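Local atomic coordinates of putative uncharacterized protein TTHB189 (Thermus thermophilus, PDB entry 2ZCA), a protein that belongs to the CasB/Cse2 family of type I-E CRISPR systems and probably takes part in CRISPR defence against viruses and other mobile genetic elements. Residues D9-L14 against A25-S30; R84-K89 against A94-R99; L101-A106 against A147-E152. One frame throughout, in Å; residues are numbered along the deposited sequence.

Contact 1: D9-L14 against A25-S30; sequences DWLKRL and AAFRRS
Phe27 meets two leucines of the 9-14 segment with one corner of its ring. Leu11 CD2 lies 3.9 Å from Phe27 CE2. Leu14 CD1 lies 3.9 Å from the same CE2 atom and 4.1 Å from Phe27 CZ. Both methyls come to the ring at a slant. The side chains of Leu14 and Phe27 come from opposite directions and meet between the two helices. That of Leu11 runs obliquely to the phenylalanine. Phe27 CG stands anti to its own carbonyl carbon (chi1 -69°), which carries the ring out toward the leucines. The chi1 of Leu14 is near eclipsed, at -121°. In this mildly strained setting Leu14 CD1 meets the ring.

The backbones stay well apart, with Leu11 CA and Phe27 CA 10.8 Å from each other. The long side chains bridge this distance, and all three touching residues are buried.

Other helices complete the surroundings. Phe27 also touches Ala70 of helix 56-71 and Val45 of helix 42-49, and Leu14 touches Tyr44 of helix 42-49. These two helices cover the contact. It joins helix 3-15 to helix 20-29, which follow each other in the chain. This is a buried packing of two consecutive helices in an all-helical protein.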
loop_
_atom_site.group_PDB
_atom_site.type_symbol
_atom_site.label_atom_id
_atom_site.label_comp_id
_atom_site.label_asym_id
_atom_site.label_seq_id
_atom_site.Cartn_x
_atom_site.Cartn_y
_atom_site.Cartn_z
ATOM N N ASP A 9 -6.117 8.278 -8.044
ATOM C CA ASP A 9 -7.201 8.841 -8.841
ATOM C C ASP A 9 -7.916 7.700 -9.564
ATOM O O ASP A 9 -9.147 7.653 -9.621
ATOM C CB ASP A 9 -6.647 9.833 -9.868
ATOM C CG ASP A 9 -7.741 10.512 -10.672
ATOM O OD1 ASP A 9 -8.518 11.292 -10.081
ATOM O OD2 ASP A 9 -7.830 10.267 -11.895
ATOM N N TRP A 10 -7.130 6.782 -10.116
ATOM C CA TRP A 10 -7.674 5.631 -10.831
ATOM C C TRP A 10 -8.544 4.783 -9.909
ATOM O O TRP A 10 -9.665 4.411 -10.267
ATOM C CB TRP A 10 -6.530 4.790 -11.409
ATOM C CG TRP A 10 -6.972 3.502 -12.054
ATOM C CD1 TRP A 10 -7.100 2.282 -11.451
ATOM C CD2 TRP A 10 -7.367 3.317 -13.419
ATOM N NE1 TRP A 10 -7.552 1.347 -12.356
ATOM C CE2 TRP A 10 -7.724 1.956 -13.571
ATOM C CE3 TRP A 10 -7.457 4.168 -14.530
ATOM C CZ2 TRP A 10 -8.162 1.427 -14.791
ATOM C CZ3 TRP A 10 -7.893 3.640 -15.744
ATOM C CH2 TRP A 10 -8.240 2.282 -15.861
ATOM N N LEU A 11 -8.034 4.474 -8.720
ATOM C CA LEU A 11 -8.793 3.675 -7.766
ATOM C C LEU A 11 -10.071 4.392 -7.340
ATOM O O LEU A 11 -11.126 3.771 -7.240
ATOM C CB LEU A 11 -7.932 3.348 -6.542
ATOM C CG LEU A 11 -6.742 2.430 -6.850
ATOM C CD1 LEU A 11 -5.866 2.269 -5.610
ATOM C CD2 LEU A 11 -7.254 1.076 -7.319
ATOM N N LYS A 12 -9.979 5.700 -7.100
ATOM C CA LYS A 12 -11.150 6.478 -6.698
ATOM C C LYS A 12 -12.202 6.495 -7.801
ATOM O O LYS A 12 -13.405 6.464 -7.529
ATOM C CB LYS A 12 -10.743 7.913 -6.340
ATOM C CG LYS A 12 -10.109 8.041 -4.966
ATOM C CD LYS A 12 -11.110 7.650 -3.890
ATOM C CE LYS A 12 -10.477 7.599 -2.511
ATOM N NZ LYS A 12 -11.476 7.180 -1.491
ATOM N N ARG A 13 -11.748 6.546 -9.048
ATOM C CA ARG A 13 -12.659 6.548 -10.186
ATOM C C ARG A 13 -13.374 5.197 -10.249
ATOM O O ARG A 13 -14.581 5.133 -10.495
ATOM C CB ARG A 13 -11.884 6.796 -11.480
ATOM C CG ARG A 13 -12.742 6.792 -12.729
ATOM C CD ARG A 13 -11.906 7.047 -13.975
ATOM N NE ARG A 13 -12.725 7.069 -15.184
ATOM C CZ ARG A 13 -12.248 7.267 -16.409
ATOM N NH1 ARG A 13 -10.948 7.463 -16.593
ATOM N NH2 ARG A 13 -13.070 7.274 -17.451
ATOM N N LEU A 14 -12.618 4.125 -10.018
ATOM C CA LEU A 14 -13.157 2.768 -10.028
ATOM C C LEU A 14 -14.202 2.602 -8.934
ATOM O O LEU A 14 -15.270 2.032 -9.158
ATOM C CB LEU A 14 -12.039 1.749 -9.784
ATOM C CG LEU A 14 -11.742 0.667 -10.821
ATOM C CD1 LEU A 14 -10.688 -0.278 -10.253
ATOM C CD2 LEU A 14 -13.004 -0.101 -11.166
ATOM N N ALA A 25 -13.993 -6.878 -4.733
ATOM C CA ALA A 25 -13.991 -8.311 -4.477
ATOM C C ALA A 25 -12.695 -8.938 -4.977
ATOM O O ALA A 25 -12.099 -9.777 -4.296
ATOM C CB ALA A 25 -15.194 -8.970 -5.157
ATOM N N ALA A 26 -12.252 -8.527 -6.164
ATOM C CA ALA A 26 -11.021 -9.066 -6.732
ATOM C C ALA A 26 -9.802 -8.571 -5.960
ATOM O O ALA A 26 -8.903 -9.352 -5.646
ATOM C CB ALA A 26 -10.903 -8.678 -8.200
ATOM N N PHE A 27 -9.770 -7.275 -5.662
ATOM C CA PHE A 27 -8.649 -6.708 -4.922
ATOM C C PHE A 27 -8.557 -7.311 -3.524
ATOM O O PHE A 27 -7.472 -7.673 -3.061
ATOM C CB PHE A 27 -8.780 -5.184 -4.793
ATOM C CG PHE A 27 -8.618 -4.433 -6.088
ATOM C CD1 PHE A 27 -7.841 -4.943 -7.123
ATOM C CD2 PHE A 27 -9.201 -3.177 -6.249
ATOM C CE1 PHE A 27 -7.647 -4.212 -8.300
ATOM C CE2 PHE A 27 -9.011 -2.438 -7.420
ATOM C CZ PHE A 27 -8.233 -2.957 -8.446
ATOM N N ARG A 28 -9.697 -7.420 -2.848
ATOM C CA ARG A 28 -9.710 -7.966 -1.496
ATOM C C ARG A 28 -9.241 -9.415 -1.484
ATOM O O ARG A 28 -8.420 -9.802 -0.655
ATOM C CB ARG A 28 -11.115 -7.858 -0.890
ATOM C CG ARG A 28 -11.211 -8.411 0.523
ATOM C CD ARG A 28 -10.366 -7.607 1.513
ATOM N NE ARG A 28 -10.408 -8.193 2.849
ATOM C CZ ARG A 28 -9.811 -9.328 3.195
ATOM N NH1 ARG A 28 -9.105 -10.017 2.305
ATOM N NH2 ARG A 28 -9.935 -9.791 4.432
ATOM N N ARG A 29 -9.753 -10.214 -2.411
ATOM C CA ARG A 29 -9.365 -11.611 -2.482
ATOM C C ARG A 29 -7.890 -11.775 -2.861
ATOM O O ARG A 29 -7.250 -12.743 -2.450
ATOM C CB ARG A 29 -10.258 -12.352 -3.483
ATOM C CG ARG A 29 -9.886 -13.812 -3.694
ATOM C CD ARG A 29 -9.863 -14.590 -2.384
ATOM N NE ARG A 29 -9.526 -15.994 -2.598
ATOM C CZ ARG A 29 -9.288 -16.867 -1.624
ATOM N NH1 ARG A 29 -9.347 -16.485 -0.355
ATOM N NH2 ARG A 29 -8.988 -18.125 -1.919
ATOM N N SER A 30 -7.344 -10.823 -3.617
ATOM C CA SER A 30 -5.943 -10.904 -4.033
ATOM C C SER A 30 -4.958 -10.883 -2.863
ATOM O O SER A 30 -3.788 -11.222 -3.033
ATOM C CB SER A 30 -5.586 -9.764 -4.993
ATOM O OG SER A 30 -5.444 -8.529 -4.306
#

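Contact 2: R84-K89 against A94-R99; sequences RALWEK and ASVEKR
The chi1 of Val96, 178°, turns CG1 to Leu86 and CG2 to Lys89. CG1 is anti to the backbone N, and CG2 is anti to the carbonyl carbon. Lys89 CG is anti to its backbone N (chi1 179°), and the chain then bends at chi2 (68°). The bend turns the rest of the lysine away from Val96.

Val96 CG1 touches two parts of Leu86. It lies 3.7 Å from the carbonyl oxygen Leu86 O and 4.1 Å from the methyl Leu86 CD2. The leucine and valine side chains meet at a slant. Lys89 CG touches both valine methyls. It is nearer to Val96 CG2, at 3.9 Å, than to Val96 CG1, at 4.1 Å. Here the two side chains cross at about a right angle. Val96 CG2 also sits 4.0 Å from the backbone oxygen Lys89 O. The valine thus fits against the last turn of helix 82-90, touching both side chains and carbonyl oxygens. The closest pair of CA atoms, Lys89 CA and Val96 CA, is 7.0 Å apart.

Leu121 of helix 111-121 touches both Val96 and Lys89, and Leu86 also rests on Phe100, Leu103 and Tyr153. The charged end of Lys89 has a different partner, since NZ forms a salt bridge with Glu123.

Helix 82-90 and helix 96-104 follow each other through a short connection, and Val96 belongs to the second. The division of Lys89 is plain: its CG methylene packs on the valine, while its ammonium group pairs with a carboxylate. Between the two segments themselves, cohesion rests on van der Waals packing. This includes valine methyls against backbone carbonyl oxygens, with the charge of Lys89 directed out to Glu123.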
loop_
_atom_site.group_PDB
_atom_site.type_symbol
_atom_site.label_atom_id
_atom_site.label_comp_id
_atom_site.label_asym_id
_atom_site.label_seq_id
_atom_site.Cartn_x
_atom_site.Cartn_y
_atom_site.Cartn_z
ATOM N N ARG A 84 2.774 6.995 10.469
ATOM C CA ARG A 84 2.091 7.789 11.483
ATOM C C ARG A 84 0.945 6.981 12.092
ATOM O O ARG A 84 0.726 7.012 13.302
ATOM C CB ARG A 84 1.577 9.096 10.871
ATOM C CG ARG A 84 2.707 10.080 10.560
ATOM C CD ARG A 84 2.291 11.220 9.635
ATOM N NE ARG A 84 3.414 12.122 9.379
ATOM C CZ ARG A 84 3.427 13.070 8.445
ATOM N NH1 ARG A 84 2.372 13.252 7.660
ATOM N NH2 ARG A 84 4.501 13.835 8.293
ATOM N N ALA A 85 0.226 6.243 11.253
ATOM C CA ALA A 85 -0.882 5.423 11.731
ATOM C C ALA A 85 -0.377 4.334 12.673
ATOM O O ALA A 85 -1.067 3.962 13.627
ATOM C CB ALA A 85 -1.621 4.795 10.552
ATOM N N LEU A 86 0.818 3.813 12.402
ATOM C CA LEU A 86 1.395 2.779 13.251
ATOM C C LEU A 86 1.793 3.365 14.600
ATOM O O LEU A 86 1.625 2.720 15.636
ATOM C CB LEU A 86 2.606 2.128 12.572
ATOM C CG LEU A 86 2.259 1.100 11.483
ATOM C CD1 LEU A 86 3.497 0.738 10.667
ATOM C CD2 LEU A 86 1.662 -0.144 12.138
ATOM N N TRP A 87 2.322 4.584 14.595
ATOM C CA TRP A 87 2.705 5.219 15.852
ATOM C C TRP A 87 1.469 5.369 16.738
ATOM O O TRP A 87 1.514 5.096 17.938
ATOM C CB TRP A 87 3.313 6.605 15.613
ATOM C CG TRP A 87 3.675 7.289 16.895
ATOM C CD1 TRP A 87 4.814 7.112 17.626
ATOM C CD2 TRP A 87 2.855 8.192 17.643
ATOM N NE1 TRP A 87 4.752 7.845 18.786
ATOM C CE2 TRP A 87 3.561 8.518 18.823
ATOM C CE3 TRP A 87 1.590 8.756 17.434
ATOM C CZ2 TRP A 87 3.042 9.383 19.793
ATOM C CZ3 TRP A 87 1.073 9.617 18.399
ATOM C CH2 TRP A 87 1.801 9.921 19.563
ATOM N N GLU A 88 0.364 5.802 16.143
ATOM C CA GLU A 88 -0.870 5.993 16.891
ATOM C C GLU A 88 -1.344 4.674 17.478
ATOM O O GLU A 88 -1.809 4.622 18.616
ATOM C CB GLU A 88 -1.946 6.605 15.983
ATOM C CG GLU A 88 -1.564 7.993 15.491
ATOM C CD GLU A 88 -2.611 8.636 14.605
ATOM O OE1 GLU A 88 -2.414 9.812 14.228
ATOM O OE2 GLU A 88 -3.623 7.979 14.285
ATOM N N LYS A 89 -1.202 3.605 16.703
ATOM C CA LYS A 89 -1.604 2.278 17.147
ATOM C C LYS A 89 -0.687 1.790 18.270
ATOM O O LYS A 89 -1.129 1.102 19.186
ATOM C CB LYS A 89 -1.540 1.298 15.970
ATOM C CG LYS A 89 -1.916 -0.139 16.312
ATOM C CD LYS A 89 -3.389 -0.272 16.648
ATOM C CE LYS A 89 -3.766 -1.727 16.884
ATOM N NZ LYS A 89 -5.206 -1.879 17.231
ATOM N N ALA A 94 2.670 -1.378 22.929
ATOM C CA ALA A 94 4.109 -1.223 22.754
ATOM C C ALA A 94 4.702 -2.179 21.720
ATOM O O ALA A 94 5.649 -1.827 21.017
ATOM C CB ALA A 94 4.815 -1.408 24.093
ATOM N N SER A 95 4.144 -3.385 21.633
ATOM C CA SER A 95 4.622 -4.398 20.696
ATOM C C SER A 95 4.497 -3.971 19.235
ATOM O O SER A 95 5.181 -4.508 18.364
ATOM C CB SER A 95 3.860 -5.709 20.910
ATOM O OG SER A 95 2.465 -5.521 20.738
ATOM N N VAL A 96 3.618 -3.013 18.970
ATOM C CA VAL A 96 3.419 -2.522 17.612
ATOM C C VAL A 96 4.713 -1.921 17.063
ATOM O O VAL A 96 4.970 -1.973 15.859
ATOM C CB VAL A 96 2.303 -1.446 17.563
ATOM C CG1 VAL A 96 2.152 -0.912 16.151
ATOM C CG2 VAL A 96 0.986 -2.044 18.041
ATOM N N GLU A 97 5.535 -1.360 17.945
ATOM C CA GLU A 97 6.782 -0.757 17.495
ATOM C C GLU A 97 7.729 -1.789 16.892
ATOM O O GLU A 97 8.438 -1.495 15.927
ATOM C CB GLU A 97 7.487 -0.027 18.636
ATOM C CG GLU A 97 8.650 0.799 18.132
ATOM C CD GLU A 97 9.341 1.588 19.215
ATOM O OE1 GLU A 97 10.326 2.280 18.885
ATOM O OE2 GLU A 97 8.908 1.518 20.386
ATOM N N LYS A 98 7.753 -2.990 17.463
ATOM C CA LYS A 98 8.614 -4.044 16.942
ATOM C C LYS A 98 8.143 -4.461 15.550
ATOM O O LYS A 98 8.950 -4.839 14.699
ATOM C CB LYS A 98 8.620 -5.254 17.881
ATOM C CG LYS A 98 9.293 -4.990 19.219
ATOM C CD LYS A 98 9.287 -6.232 20.097
ATOM C CE LYS A 98 9.985 -5.980 21.427
ATOM N NZ LYS A 98 11.405 -5.572 21.241
ATOM N N ARG A 99 6.834 -4.404 15.320
ATOM C CA ARG A 99 6.306 -4.755 14.007
ATOM C C ARG A 99 6.717 -3.669 13.021
ATOM O O ARG A 99 7.056 -3.951 11.874
ATOM C CB ARG A 99 4.780 -4.871 14.036
ATOM C CG ARG A 99 4.265 -6.123 14.718
ATOM C CD ARG A 99 2.827 -6.410 14.305
ATOM N NE ARG A 99 2.320 -7.648 14.891
ATOM C CZ ARG A 99 2.021 -7.799 16.178
ATOM N NH1 ARG A 99 2.176 -6.786 17.021
ATOM N NH2 ARG A 99 1.575 -8.966 16.622
#

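Contact 3: L101-A106 against A147-E152; sequences LALLEA and ARWARE
Leu104 lays its CD2 methyl against the base of the Trp149 side chain, 3.5 Å from Trp149 CB. The same methyl is 3.9 Å from Trp149 CE3, and it comes to the indole obliquely. The other branch, CD1, reaches Ala150 CB at 4.1 Å. Leu104 therefore spans two successive residues of the 147-152 helix. Its CG is anti to its carbonyl carbon (chi1 -61°), and this brings both methyls toward that helix.

Leu103 meets the indole in a different way. Its CD2 lies at the ring edge, in the ring plane, 3.6 Å from Trp149 CZ3. Its CG follows at 4.1 Å from the same atom. Leu103 thus meets the rim of the six-membered ring, and Leu104 the CB and the adjoining CE3.

Arg148 and Glu152 form a salt bridge one turn apart on the same helix. Arg148 grips the single oxygen Glu152 OE2 side-on, with NE at 2.9 Å and NH1 at 3.0 Å. Both donors stand on one face of the carboxylate, well above its plane: NE is 57° out of it and NH1 41°. OE2 itself lies in the guanidinium plane. Asp134 OD2 accepts from the buried Trp149 NE1 and bridges to Arg148 NH1, Glu152 OE1 bonds to Thr81 OG1, and Trp138 meets the Trp149 ring edge-to-face. The polar network would probably favour a charged carboxylate on the buried Glu152.

The contact joins the end of helix 96-104 to helix 144-155, far apart in sequence. Helix 82-90 lies beside both, with Leu86 against Leu103 and Ala83 against Glu152, and helix 111-121 packs on Leu103 through Ile111 and Ala118.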
loop_
_atom_site.group_PDB
_atom_site.type_symbol
_atom_site.label_atom_id
_atom_site.label_comp_id
_atom_site.label_asym_id
_atom_site.label_seq_id
_atom_site.Cartn_x
_atom_site.Cartn_y
_atom_site.Cartn_z
ATOM N N LEU A 101 9.404 -1.712 13.183
ATOM C CA LEU A 101 10.819 -1.858 12.844
ATOM C C LEU A 101 11.065 -3.018 11.883
ATOM O O LEU A 101 11.896 -2.914 10.980
ATOM C CB LEU A 101 11.659 -2.029 14.111
ATOM C CG LEU A 101 11.679 -0.767 14.984
ATOM C CD1 LEU A 101 12.485 -1.027 16.248
ATOM C CD2 LEU A 101 12.270 0.396 14.203
ATOM N N ALA A 102 10.340 -4.118 12.068
ATOM C CA ALA A 102 10.489 -5.280 11.193
ATOM C C ALA A 102 10.013 -4.933 9.788
ATOM O O ALA A 102 10.503 -5.479 8.796
ATOM C CB ALA A 102 9.695 -6.462 11.742
ATOM N N LEU A 103 9.044 -4.029 9.708
ATOM C CA LEU A 103 8.521 -3.591 8.422
ATOM C C LEU A 103 9.621 -2.814 7.698
ATOM O O LEU A 103 9.899 -3.052 6.521
ATOM C CB LEU A 103 7.288 -2.709 8.631
ATOM C CG LEU A 103 6.645 -2.123 7.374
ATOM C CD1 LEU A 103 6.322 -3.236 6.396
ATOM C CD2 LEU A 103 5.392 -1.350 7.762
ATOM N N LEU A 104 10.262 -1.893 8.410
ATOM C CA LEU A 104 11.338 -1.115 7.809
ATOM C C LEU A 104 12.490 -2.022 7.366
ATOM O O LEU A 104 13.204 -1.712 6.415
ATOM C CB LEU A 104 11.874 -0.082 8.805
ATOM C CG LEU A 104 10.905 0.974 9.334
ATOM C CD1 LEU A 104 11.659 1.912 10.276
ATOM C CD2 LEU A 104 10.306 1.760 8.172
ATOM N N GLU A 105 12.660 -3.147 8.054
ATOM C CA GLU A 105 13.744 -4.084 7.751
ATOM C C GLU A 105 13.389 -5.159 6.726
ATOM O O GLU A 105 14.244 -5.949 6.338
ATOM C CB GLU A 105 14.207 -4.763 9.048
ATOM C CG GLU A 105 14.714 -3.788 10.103
ATOM C CD GLU A 105 14.568 -4.312 11.526
ATOM O OE1 GLU A 105 14.077 -5.450 11.712
ATOM O OE2 GLU A 105 14.942 -3.573 12.462
ATOM N N ALA A 106 12.140 -5.181 6.276
ATOM C CA ALA A 106 11.689 -6.192 5.322
ATOM C C ALA A 106 12.353 -6.128 3.952
ATOM O O ALA A 106 12.510 -5.047 3.375
ATOM C CB ALA A 106 10.169 -6.103 5.154
ATOM N N ALA A 147 14.143 5.366 6.056
ATOM C CA ALA A 147 14.610 6.370 7.005
ATOM C C ALA A 147 13.536 7.432 7.222
ATOM O O ALA A 147 13.354 7.914 8.339
ATOM C CB ALA A 147 15.896 7.019 6.500
ATOM N N ARG A 148 12.818 7.791 6.159
ATOM C CA ARG A 148 11.771 8.804 6.276
ATOM C C ARG A 148 10.593 8.270 7.086
ATOM O O ARG A 148 9.947 9.021 7.821
ATOM C CB ARG A 148 11.282 9.257 4.897
ATOM C CG ARG A 148 10.663 10.657 4.908
ATOM C CD ARG A 148 9.759 10.892 3.706
ATOM N NE ARG A 148 8.476 10.215 3.872
ATOM C CZ ARG A 148 7.978 9.326 3.018
ATOM N NH1 ARG A 148 6.800 8.765 3.259
ATOM N NH2 ARG A 148 8.658 8.999 1.927
ATOM N N TRP A 149 10.306 6.978 6.953
ATOM C CA TRP A 149 9.213 6.388 7.718
ATOM C C TRP A 149 9.579 6.476 9.195
ATOM O O TRP A 149 8.740 6.792 10.040
ATOM C CB TRP A 149 8.993 4.929 7.309
ATOM C CG TRP A 149 8.143 4.784 6.084
ATOM C CD1 TRP A 149 8.062 5.654 5.034
ATOM C CD2 TRP A 149 7.276 3.690 5.766
ATOM N NE1 TRP A 149 7.195 5.168 4.080
ATOM C CE2 TRP A 149 6.699 3.963 4.504
ATOM C CE3 TRP A 149 6.930 2.502 6.425
ATOM C CZ2 TRP A 149 5.794 3.092 3.886
ATOM C CZ3 TRP A 149 6.026 1.635 5.809
ATOM C CH2 TRP A 149 5.470 1.938 4.552
ATOM N N ALA A 150 10.841 6.199 9.502
ATOM C CA ALA A 150 11.305 6.269 10.879
ATOM C C ALA A 150 11.126 7.696 11.391
ATOM O O ALA A 150 10.728 7.905 12.536
ATOM C CB ALA A 150 12.768 5.851 10.966
ATOM N N ARG A 151 11.410 8.671 10.530
ATOM C CA ARG A 151 11.267 10.086 10.878
ATOM C C ARG A 151 9.803 10.417 11.178
ATOM O O ARG A 151 9.496 11.130 12.135
ATOM C CB ARG A 151 11.750 10.968 9.721
ATOM C CG ARG A 151 11.802 12.465 10.039
ATOM C CD ARG A 151 12.100 13.291 8.787
ATOM N NE ARG A 151 10.940 13.371 7.900
ATOM C CZ ARG A 151 10.991 13.757 6.627
ATOM N NH1 ARG A 151 12.148 14.100 6.080
ATOM N NH2 ARG A 151 9.880 13.807 5.902
ATOM N N GLU A 152 8.897 9.900 10.351
ATOM C CA GLU A 152 7.471 10.149 10.543
ATOM C C GLU A 152 6.955 9.489 11.820
ATOM O O GLU A 152 6.156 10.073 12.555
ATOM C CB GLU A 152 6.674 9.624 9.342
ATOM C CG GLU A 152 7.163 10.134 7.995
ATOM C CD GLU A 152 6.356 9.591 6.826
ATOM O OE1 GLU A 152 5.773 8.491 6.957
ATOM O OE2 GLU A 152 6.318 10.258 5.771
#

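All three contacts join helices by apolar packing. In contact 1 all three touching residues are buried; contacts 2 and 3 each include a partly exposed one, Lys89 and Ala150. Contact 1 lies on the opposite side of the chain's centre from the other two, about 26 Å from each between centres. Contacts 2 and 3, 11 Å apart between centres, share helix 96-104 and touch where Leu86 CD1 meets Leu103 CD2 at 4.0 Å. Contacts 1 and 2 tie consecutive helices, contact 3 distant ones. Contact 1 sets a phenylalanine among leucines, contact 2 a valine against a buried leucine and a lysine. Contact 3 packs leucines on a tryptophan, beside a salt bridge between partly exposed Arg148 and buried Glu152.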